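Local structure of flagellar hook-associated protein 2 (Helicobacter pylori, 6IWY) at residues Gln187-Glu191 against Ser210-Leu214; Gly128-Gln132 against Gly228-Val232; Asn156-Ala160 against Asn199-Leu203; Asn206-Ser210 against Ile222-Arg226. The protein caps the tip of the growing flagellar filament as a homopentamer, promoting polymerization of flagellin monomers there and keeping them from leaking out unpolymerized. The contacts are given in a common frame with arbitrary orientation. Numbering follows the deposited sequence.

Contact 1: Gln187-Glu191 against Ser210-Leu214; sequences QKAME and SIDTL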
loop_
_atom_site.group_PDB
_atom_site.type_symbol
_atom_site.label_atom_id
_atom_site.label_comp_id
_atom_site.label_asym_id
_atom_site.label_seq_id
_atom_site.Cartn_x
_atom_site.Cartn_y
_atom_site.Cartn_z
ATOM N N GLN A 187 -12.919 -13.866 5.427
ATOM C CA GLN A 187 -12.920 -12.454 5.773
ATOM C C GLN A 187 -13.534 -12.199 7.157
ATOM O O GLN A 187 -12.960 -11.487 7.969
ATOM C CB GLN A 187 -13.677 -11.660 4.731
ATOM C CG GLN A 187 -13.705 -10.164 4.982
ATOM C CD GLN A 187 -14.567 -9.437 3.953
ATOM O OE1 GLN A 187 -15.730 -9.798 3.736
ATOM N NE2 GLN A 187 -14.000 -8.425 3.309
ATOM N N LYS A 188 -14.696 -12.793 7.410
ATOM C CA LYS A 188 -15.372 -12.642 8.693
ATOM C C LYS A 188 -14.472 -13.207 9.774
ATOM O O LYS A 188 -14.234 -12.567 10.805
ATOM C CB LYS A 188 -16.734 -13.363 8.720
ATOM N N ALA A 189 -13.967 -14.412 9.542
ATOM C CA ALA A 189 -13.180 -15.072 10.571
ATOM C C ALA A 189 -12.038 -14.151 10.949
ATOM O O ALA A 189 -11.843 -13.908 12.126
ATOM C CB ALA A 189 -12.673 -16.426 10.120
ATOM N N MET A 190 -11.319 -13.623 9.948
ATOM C CA MET A 190 -10.114 -12.782 10.170
ATOM C C MET A 190 -10.467 -11.468 10.833
ATOM O O MET A 190 -9.776 -10.976 11.738
ATOM C CB MET A 190 -9.423 -12.462 8.839
ATOM C CG MET A 190 -8.797 -13.667 8.147
ATOM S SD MET A 190 -7.846 -13.265 6.658
ATOM C CE MET A 190 -7.219 -14.896 6.215
ATOM N N GLU A 191 -11.568 -10.898 10.371
ATOM C CA GLU A 191 -12.075 -9.672 10.950
ATOM C C GLU A 191 -12.488 -9.906 12.395
ATOM O O GLU A 191 -12.205 -9.077 13.239
ATOM C CB GLU A 191 -13.227 -9.107 10.103
ATOM C CG GLU A 191 -12.752 -8.444 8.807
ATOM C CD GLU A 191 -13.856 -7.734 7.996
ATOM O OE1 GLU A 191 -15.049 -7.997 8.240
ATOM O OE2 GLU A 191 -13.518 -6.918 7.096
ATOM N N SER A 210 -7.370 -3.508 7.314
ATOM C CA SER A 210 -8.585 -4.019 6.732
ATOM C C SER A 210 -8.305 -5.242 5.884
ATOM O O SER A 210 -7.175 -5.478 5.446
ATOM C CB SER A 210 -9.254 -2.937 5.892
ATOM O OG SER A 210 -8.337 -2.459 4.941
ATOM N N ILE A 211 -9.371 -5.999 5.661
ATOM C CA ILE A 211 -9.375 -7.172 4.822
ATOM C C ILE A 211 -10.559 -7.055 3.866
ATOM O O ILE A 211 -11.691 -7.294 4.247
ATOM C CB ILE A 211 -9.549 -8.411 5.684
ATOM C CG1 ILE A 211 -8.343 -8.591 6.603
ATOM C CG2 ILE A 211 -9.675 -9.646 4.834
ATOM C CD1 ILE A 211 -8.717 -8.865 7.981
ATOM N N ASP A 212 -10.285 -6.680 2.628
ATOM C CA ASP A 212 -11.303 -6.531 1.587
ATOM C C ASP A 212 -11.395 -7.776 0.698
ATOM O O ASP A 212 -10.433 -8.517 0.554
ATOM C CB ASP A 212 -10.961 -5.348 0.657
ATOM C CG ASP A 212 -11.046 -3.982 1.338
ATOM O OD1 ASP A 212 -11.707 -3.856 2.382
ATOM O OD2 ASP A 212 -10.440 -3.021 0.799
ATOM N N THR A 213 -12.558 -7.970 0.083
ATOM C CA THR A 213 -12.696 -8.926 -1.003
ATOM C C THR A 213 -12.597 -8.199 -2.345
ATOM O O THR A 213 -12.973 -7.037 -2.476
ATOM C CB THR A 213 -14.018 -9.682 -0.946
ATOM O OG1 THR A 213 -15.063 -8.851 -1.457
ATOM C CG2 THR A 213 -14.340 -10.085 0.488
ATOM N N LEU A 214 -12.118 -8.923 -3.344
ATOM C CA LEU A 214 -11.787 -8.340 -4.631
ATOM C C LEU A 214 -11.926 -9.395 -5.742
ATOM O O LEU A 214 -12.193 -10.559 -5.460
ATOM C CB LEU A 214 -10.394 -7.720 -4.503
ATOM C CG LEU A 214 -9.259 -7.862 -5.507
ATOM C CD1 LEU A 214 -9.362 -6.945 -6.761
ATOM C CD2 LEU A 214 -8.009 -7.538 -4.693
#
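Helix residues Gln187-Glu191 run almost exactly antiparallel to the strand Ser210-Leu214, at 174° and with 9.0 Å between the short axes at closest approach; the nearest CA atoms, those of Gln187 and Ile211, lie 6.4 Å apart. Ile211 has the largest share of the buried surface. Its side chain points at the helix, and its CD1 packs 3.8 Å from Met190 CB, while the end of Met190 leads away from the strand and its side chain also touches Ile169. Gln187 starts sideways but its extended side chain reaches across, so that NE2 donates a 2.7 Å hydrogen bond to Ile211 O; the same NE2 lies 3.3 Å from Thr213 CG2. Glu191 adds its aliphatic part, with CG 4.1 Å from Ile211 CD1. Asp212 points away and forms a salt bridge with Arg124. This is helix-on-sheet packing: helix 179-196, which also touches strand 164-173, lies against strand 209-214, an edge strand of a three-stranded antiparallel sheet.

Contact 2: Gly128-Gln132 against Gly228-Val232; sequences GSHLQ and GNIEV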
loop_
_atom_site.group_PDB
_atom_site.type_symbol
_atom_site.label_atom_id
_atom_site.label_comp_id
_atom_site.label_asym_id
_atom_site.label_seq_id
_atom_site.Cartn_x
_atom_site.Cartn_y
_atom_site.Cartn_z
ATOM N N GLY A 128 0.611 1.435 1.878
ATOM C CA GLY A 128 1.373 0.643 2.833
ATOM C C GLY A 128 1.627 -0.762 2.311
ATOM O O GLY A 128 1.949 -0.931 1.145
ATOM N N SER A 129 1.424 -1.754 3.164
ATOM C CA SER A 129 1.634 -3.131 2.834
ATOM C C SER A 129 0.355 -3.959 2.660
ATOM O O SER A 129 -0.716 -3.632 3.155
ATOM C CB SER A 129 2.445 -3.744 3.961
ATOM O OG SER A 129 2.024 -3.233 5.204
ATOM N N HIS A 130 0.485 -5.075 1.963
ATOM C CA HIS A 130 -0.671 -5.893 1.657
ATOM C C HIS A 130 -0.241 -7.328 1.311
ATOM O O HIS A 130 0.844 -7.519 0.812
ATOM C CB HIS A 130 -1.408 -5.290 0.480
ATOM C CG HIS A 130 -0.642 -5.386 -0.797
ATOM N ND1 HIS A 130 -0.663 -6.518 -1.596
ATOM C CD2 HIS A 130 0.202 -4.512 -1.397
ATOM C CE1 HIS A 130 0.105 -6.312 -2.653
ATOM N NE2 HIS A 130 0.644 -5.105 -2.553
ATOM N N LEU A 131 -1.102 -8.300 1.608
ATOM C CA LEU A 131 -0.975 -9.644 1.084
ATOM C C LEU A 131 -2.268 -10.003 0.377
ATOM O O LEU A 131 -3.339 -9.663 0.839
ATOM C CB LEU A 131 -0.726 -10.662 2.188
ATOM C CG LEU A 131 0.691 -11.017 2.595
ATOM C CD1 LEU A 131 0.633 -12.152 3.634
ATOM C CD2 LEU A 131 1.546 -11.419 1.391
ATOM N N GLN A 132 -2.159 -10.749 -0.711
ATOM C CA GLN A 132 -3.295 -11.021 -1.584
ATOM C C GLN A 132 -3.451 -12.508 -1.840
ATOM O O GLN A 132 -2.474 -13.205 -2.106
ATOM C CB GLN A 132 -3.113 -10.324 -2.933
ATOM C CG GLN A 132 -4.421 -10.116 -3.638
ATOM C CD GLN A 132 -4.236 -9.790 -5.098
ATOM O OE1 GLN A 132 -4.225 -8.607 -5.479
ATOM N NE2 GLN A 132 -4.062 -10.834 -5.933
ATOM N N GLY A 228 3.333 -1.945 8.164
ATOM C CA GLY A 228 4.046 -2.988 8.891
ATOM C C GLY A 228 4.058 -4.338 8.171
ATOM O O GLY A 228 3.215 -4.615 7.345
ATOM N N ASN A 229 5.031 -5.174 8.515
ATOM C CA ASN A 229 5.074 -6.550 8.078
ATOM C C ASN A 229 3.730 -7.226 8.225
ATOM O O ASN A 229 3.034 -7.007 9.206
ATOM C CB ASN A 229 6.100 -7.298 8.891
ATOM C CG ASN A 229 7.517 -6.862 8.585
ATOM O OD1 ASN A 229 7.755 -6.014 7.734
ATOM N ND2 ASN A 229 8.469 -7.447 9.277
ATOM N N ILE A 230 3.352 -7.984 7.202
ATOM C CA ILE A 230 2.225 -8.901 7.249
ATOM C C ILE A 230 2.709 -10.323 6.862
ATOM O O ILE A 230 3.456 -10.476 5.880
ATOM C CB ILE A 230 1.131 -8.516 6.248
ATOM C CG1 ILE A 230 0.629 -7.094 6.478
ATOM C CG2 ILE A 230 -0.080 -9.495 6.351
ATOM C CD1 ILE A 230 -0.283 -6.635 5.317
ATOM N N GLU A 231 2.284 -11.330 7.639
ATOM C CA GLU A 231 2.555 -12.740 7.367
ATOM C C GLU A 231 1.322 -13.590 7.601
ATOM O O GLU A 231 0.595 -13.381 8.560
ATOM C CB GLU A 231 3.651 -13.290 8.265
ATOM C CG GLU A 231 4.914 -12.454 8.293
ATOM C CD GLU A 231 6.058 -13.057 9.162
ATOM O OE1 GLU A 231 7.204 -12.514 9.084
ATOM O OE2 GLU A 231 5.808 -14.040 9.927
ATOM N N VAL A 232 1.100 -14.552 6.714
ATOM C CA VAL A 232 0.083 -15.559 6.895
ATOM C C VAL A 232 0.839 -16.850 7.081
ATOM O O VAL A 232 1.463 -17.345 6.163
ATOM C CB VAL A 232 -0.815 -15.655 5.667
ATOM C CG1 VAL A 232 -1.912 -16.741 5.845
ATOM C CG2 VAL A 232 -1.397 -14.281 5.357
#
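Leu131 overlaps the side chains of two residues of the facing segment: its CD1 sits 3.4 Å from Val232 CG2 and 3.9 Å from Ile230 CG2. All three CB atoms point into the space between the segments, as does that of Ser129, whereas His130 and Glu231 point away; this is the alternation expected when two strands meet through their side chains. The other branch of Ile230 extends toward the backbone of Gly128-Gln132, with CD1 3.7 Å from Ser129 O and 3.8 Å from His130 CA. Strands 129-132 and 230-232 run nearly parallel, at 19°, but their axes stay 7.4 Å apart, too far for backbone pairing. They belong to different sheets: 129-132 is an edge strand of the three-stranded sheet and pairs with 219-224, while 230-233 is an edge strand of a four-stranded sheet and pairs with 154-158. The contact is thus sheet-on-sheet packing, with an apolar filling to which Phe242 contributes by touching Val232. At the Gly228 end the filling gives way to a polar link, in which Ser129 OG donates a 2.8 Å hydrogen bond to Gly228 O. Gly228 precedes the strand in the connection from 219-224, so this bond ties the crossing loop to the first sheet. On the side away from Gly228-Val232, His130 NE2 is hydrogen-bonded to Asp71 OD2, and its ring meets that of Tyr66.

Contact 3: Asn156-Ala160 against Asn199-Leu203; sequences NLKGA and NFKNL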
loop_
_atom_site.group_PDB
_atom_site.type_symbol
_atom_site.label_atom_id
_atom_site.label_comp_id
_atom_site.label_asym_id
_atom_site.label_seq_id
_atom_site.Cartn_x
_atom_site.Cartn_y
_atom_site.Cartn_z
ATOM N N ASN A 156 0.143 -12.685 11.158
ATOM C CA ASN A 156 1.149 -11.910 11.863
ATOM C C ASN A 156 1.167 -10.481 11.358
ATOM O O ASN A 156 1.543 -10.228 10.208
ATOM C CB ASN A 156 2.510 -12.506 11.657
ATOM C CG ASN A 156 3.165 -12.839 12.927
ATOM O OD1 ASN A 156 2.889 -13.913 13.509
ATOM N ND2 ASN A 156 4.031 -11.952 13.409
ATOM N N LEU A 157 0.749 -9.558 12.230
ATOM C CA LEU A 157 0.643 -8.150 11.930
ATOM C C LEU A 157 1.316 -7.374 13.027
ATOM O O LEU A 157 1.495 -7.899 14.144
ATOM C CB LEU A 157 -0.815 -7.741 11.893
ATOM C CG LEU A 157 -1.632 -8.306 10.739
ATOM C CD1 LEU A 157 -3.092 -8.556 11.166
ATOM C CD2 LEU A 157 -1.580 -7.323 9.624
ATOM N N LYS A 158 1.654 -6.117 12.710
ATOM C CA LYS A 158 2.191 -5.179 13.675
ATOM C C LYS A 158 1.056 -4.600 14.506
ATOM O O LYS A 158 0.090 -4.115 13.969
ATOM C CB LYS A 158 2.928 -4.044 12.971
ATOM C CG LYS A 158 3.780 -3.246 13.904
ATOM C CD LYS A 158 4.627 -2.206 13.191
ATOM C CE LYS A 158 3.846 -0.939 12.818
ATOM N NZ LYS A 158 4.738 0.250 12.954
ATOM N N GLY A 159 1.184 -4.642 15.820
ATOM C CA GLY A 159 0.123 -4.181 16.721
ATOM C C GLY A 159 0.197 -2.720 17.145
ATOM O O GLY A 159 1.142 -2.002 16.868
ATOM N N ALA A 160 -0.831 -2.307 17.856
ATOM C CA ALA A 160 -0.908 -0.983 18.456
ATOM C C ALA A 160 0.356 -0.597 19.257
ATOM O O ALA A 160 0.674 0.579 19.369
ATOM C CB ALA A 160 -2.126 -0.917 19.336
ATOM N N ASN A 199 -4.602 -6.110 20.893
ATOM C CA ASN A 199 -3.525 -5.505 20.110
ATOM C C ASN A 199 -4.041 -5.047 18.749
ATOM O O ASN A 199 -3.380 -4.242 18.078
ATOM C CB ASN A 199 -2.389 -6.506 19.897
ATOM C CG ASN A 199 -1.867 -7.098 21.193
ATOM O OD1 ASN A 199 -1.515 -6.369 22.115
ATOM N ND2 ASN A 199 -1.810 -8.420 21.265
ATOM N N PHE A 200 -5.208 -5.553 18.327
ATOM C CA PHE A 200 -5.742 -5.173 17.018
ATOM C C PHE A 200 -7.084 -4.449 16.968
ATOM O O PHE A 200 -7.359 -3.774 15.969
ATOM C CB PHE A 200 -5.699 -6.372 16.050
ATOM C CG PHE A 200 -4.338 -6.932 15.910
ATOM C CD1 PHE A 200 -3.377 -6.250 15.187
ATOM C CD2 PHE A 200 -3.978 -8.083 16.576
ATOM C CE1 PHE A 200 -2.094 -6.718 15.091
ATOM C CE2 PHE A 200 -2.698 -8.557 16.476
ATOM C CZ PHE A 200 -1.750 -7.851 15.725
ATOM N N LYS A 201 -7.884 -4.558 18.034
ATOM C CA LYS A 201 -9.241 -4.000 18.076
ATOM C C LYS A 201 -9.334 -2.626 17.430
ATOM O O LYS A 201 -10.198 -2.396 16.584
ATOM C CB LYS A 201 -9.763 -3.929 19.525
ATOM N N ASN A 202 -8.447 -1.714 17.814
ATOM C CA ASN A 202 -8.555 -0.328 17.364
ATOM C C ASN A 202 -7.920 -0.098 16.013
ATOM O O ASN A 202 -8.272 0.857 15.304
ATOM C CB ASN A 202 -7.975 0.627 18.399
ATOM C CG ASN A 202 -8.764 0.619 19.679
ATOM O OD1 ASN A 202 -9.892 1.125 19.728
ATOM N ND2 ASN A 202 -8.189 0.027 20.731
ATOM N N LEU A 203 -6.983 -0.957 15.642
ATOM C CA LEU A 203 -6.434 -0.886 14.273
ATOM C C LEU A 203 -7.471 -1.280 13.230
ATOM O O LEU A 203 -7.482 -0.737 12.134
ATOM C CB LEU A 203 -5.164 -1.724 14.125
ATOM C CG LEU A 203 -3.998 -1.041 14.851
ATOM C CD1 LEU A 203 -2.831 -2.001 14.822
ATOM C CD2 LEU A 203 -3.627 0.327 14.261
#
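Phe200 loses the most surface here, followed by Ala160 and Leu203, and the three together show how a chain leaving a strand is received by the start of a helix. The ring of Phe200 reaches the end of strand 154-158 through CE1, which lies 3.6 Å from Leu157 CB and 3.7 Å from Gly159 CA. Lys158 O approaches the same CE1 at 3.6 Å, near the plane of the ring and at its edge. Leu203, one turn further on, points toward the segment Asn156-Ala160; its CD1 is 3.6 Å from Ala160 N and 3.7 Å from Lys158 O. Ala160 lies at the exposed margin, where its N donates a straight 3.2 Å hydrogen bond to Asn199 O (174°). Gly159 brings the backbones together, its CA 5.2 Å from that of Asn199; a CB on it would fall only 3.5 Å from Asn199 CB. Deeper in, Leu157, Phe200 and Leu203 all touch Ile209 of strand 209-214. The chemistry is therefore graded, from an apolar cluster inside to a bond at the surface: the one polar link uses main-chain atoms of Ala160 and Asn199, while the side chains supply apolar packing.

Contact 4: Asn206-Ser210 against Ile222-Arg226; sequences NGDIS and INDRR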
loop_
_atom_site.group_PDB
_atom_site.type_symbol
_atom_site.label_atom_id
_atom_site.label_comp_id
_atom_site.label_asym_id
_atom_site.label_seq_id
_atom_site.Cartn_x
_atom_site.Cartn_y
_atom_site.Cartn_z
ATOM N N ASN A 206 -10.210 1.889 13.395
ATOM C CA ASN A 206 -9.807 3.160 12.765
ATOM C C ASN A 206 -9.446 3.029 11.282
ATOM O O ASN A 206 -9.057 3.999 10.654
ATOM C CB ASN A 206 -8.629 3.796 13.513
ATOM C CG ASN A 206 -7.312 3.016 13.344
ATOM O OD1 ASN A 206 -7.254 1.975 12.668
ATOM N ND2 ASN A 206 -6.250 3.515 13.983
ATOM N N GLY A 207 -9.528 1.817 10.743
ATOM C CA GLY A 207 -9.269 1.578 9.334
ATOM C C GLY A 207 -7.826 1.331 8.922
ATOM O O GLY A 207 -7.556 1.223 7.735
ATOM N N ASP A 208 -6.895 1.267 9.869
ATOM C CA ASP A 208 -5.506 1.020 9.523
ATOM C C ASP A 208 -5.378 -0.414 8.975
ATOM O O ASP A 208 -4.728 -0.670 7.950
ATOM C CB ASP A 208 -4.589 1.270 10.726
ATOM C CG ASP A 208 -4.312 2.764 10.969
ATOM O OD1 ASP A 208 -4.351 3.580 10.012
ATOM O OD2 ASP A 208 -4.046 3.151 12.130
ATOM N N ILE A 209 -6.019 -1.355 9.633
ATOM C CA ILE A 209 -6.010 -2.713 9.118
ATOM C C ILE A 209 -7.365 -3.041 8.551
ATOM O O ILE A 209 -8.387 -2.890 9.230
ATOM C CB ILE A 209 -5.645 -3.765 10.172
ATOM C CG1 ILE A 209 -4.223 -3.543 10.652
ATOM C CG2 ILE A 209 -5.667 -5.111 9.557
ATOM C CD1 ILE A 209 -3.752 -4.615 11.673
ATOM N N SER A 210 -7.370 -3.508 7.314
ATOM C CA SER A 210 -8.585 -4.019 6.732
ATOM C C SER A 210 -8.305 -5.242 5.884
ATOM O O SER A 210 -7.175 -5.478 5.446
ATOM C CB SER A 210 -9.254 -2.937 5.892
ATOM O OG SER A 210 -8.337 -2.459 4.941
ATOM N N ILE A 222 -5.362 -8.376 2.515
ATOM C CA ILE A 222 -5.109 -7.766 3.837
ATOM C C ILE A 222 -4.274 -6.523 3.515
ATOM O O ILE A 222 -3.335 -6.604 2.732
ATOM C CB ILE A 222 -4.337 -8.743 4.779
ATOM C CG1 ILE A 222 -4.985 -10.136 4.735
ATOM C CG2 ILE A 222 -4.336 -8.248 6.243
ATOM C CD1 ILE A 222 -4.214 -11.265 5.474
ATOM N N ASN A 223 -4.659 -5.369 4.033
ATOM C CA ASN A 223 -3.883 -4.137 3.839
ATOM C C ASN A 223 -3.673 -3.514 5.183
ATOM O O ASN A 223 -4.588 -3.518 6.017
ATOM C CB ASN A 223 -4.592 -3.143 2.914
ATOM C CG ASN A 223 -3.923 -1.751 2.886
ATOM O OD1 ASN A 223 -4.599 -0.753 3.038
ATOM N ND2 ASN A 223 -2.612 -1.690 2.686
ATOM N N ASP A 224 -2.439 -3.054 5.400
ATOM C CA ASP A 224 -2.056 -2.262 6.562
ATOM C C ASP A 224 -1.505 -0.914 6.080
ATOM O O ASP A 224 -0.429 -0.863 5.489
ATOM C CB ASP A 224 -0.994 -2.992 7.367
ATOM C CG ASP A 224 -0.581 -2.221 8.635
ATOM O OD1 ASP A 224 -1.288 -1.256 9.058
ATOM O OD2 ASP A 224 0.468 -2.597 9.224
ATOM N N ARG A 225 -2.246 0.162 6.323
ATOM C CA ARG A 225 -1.837 1.456 5.865
ATOM C C ARG A 225 -0.609 1.948 6.584
ATOM O O ARG A 225 0.096 2.802 6.044
ATOM C CB ARG A 225 -2.909 2.490 6.069
ATOM C CG ARG A 225 -4.221 2.284 5.369
ATOM C CD ARG A 225 -5.271 3.375 5.855
ATOM N NE ARG A 225 -6.628 2.920 5.513
ATOM C CZ ARG A 225 -7.262 3.179 4.361
ATOM N NH1 ARG A 225 -6.704 3.952 3.414
ATOM N NH2 ARG A 225 -8.480 2.658 4.154
ATOM N N ARG A 226 -0.330 1.460 7.792
ATOM C CA ARG A 226 0.912 1.894 8.455
ATOM C C ARG A 226 2.159 1.264 7.839
ATOM O O ARG A 226 3.274 1.707 8.105
ATOM C CB ARG A 226 0.947 1.669 9.966
ATOM C CG ARG A 226 -0.345 1.856 10.742
ATOM C CD ARG A 226 -0.864 0.457 11.031
ATOM N NE ARG A 226 -0.581 0.086 12.396
ATOM C CZ ARG A 226 -0.311 -1.139 12.831
ATOM N NH1 ARG A 226 -0.230 -2.177 12.009
ATOM N NH2 ARG A 226 -0.076 -1.292 14.133
#
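Arg225 bonds to the facing segment twice, once with its side chain and once with its backbone: NE donates to Gly207 O at 2.9 Å and N to Asp208 O at 3.1 Å. Gly207, the first residue after helix 201-205 to leave helical backbone angles, has a positive phi at which a side chain would be jammed against the preceding carbonyl. Beside it Asn206 OD1 accepts from Asp208 N at 2.9 Å, an Asx turn that shapes the approach to the strand. Ile209 and Asp224 form a non-hydrogen-bonded antiparallel pair; Ser210 and Asn223 form a hydrogen-bonded one, with Ser210 N to Asn223 O at 3.1 Å and Asn223 N to Ser210 O at 2.9 Å. Arg226 NH1 makes a salt bridge to Asp224 OD2 (2.9 Å) and also donates to Lys158 O. This is the open end of the beta hairpin 209-214/219-224, whose second strand is central in its sheet: 129-132 flanks 219-224 beyond, while Leu203 of helix 201-205 and Leu157 of strand 154-158 cover Ile209.

All four contacts lie in one compact region of the deposited chain, a central piece of the longer cap protein, where a three-stranded and a four-stranded sheet face each other. Contact 4 builds the hairpin of the first sheet; contact 1 shares Ser210 with it and continues along strand 209-214, centres 11 Å apart. Contact 2 spans the two sheets and meets contact 4 where Ser129 O lies 2.9 Å from Asp224 N. Contact 3 takes up the neighbouring strand of the second sheet, Ile230 CG1 packing 3.9 Å from Leu157 CD2. The closest centres are those of contacts 3 and 4, 9 Å apart, bridged by Lys158 O and Arg226 NH1 at 2.8 Å.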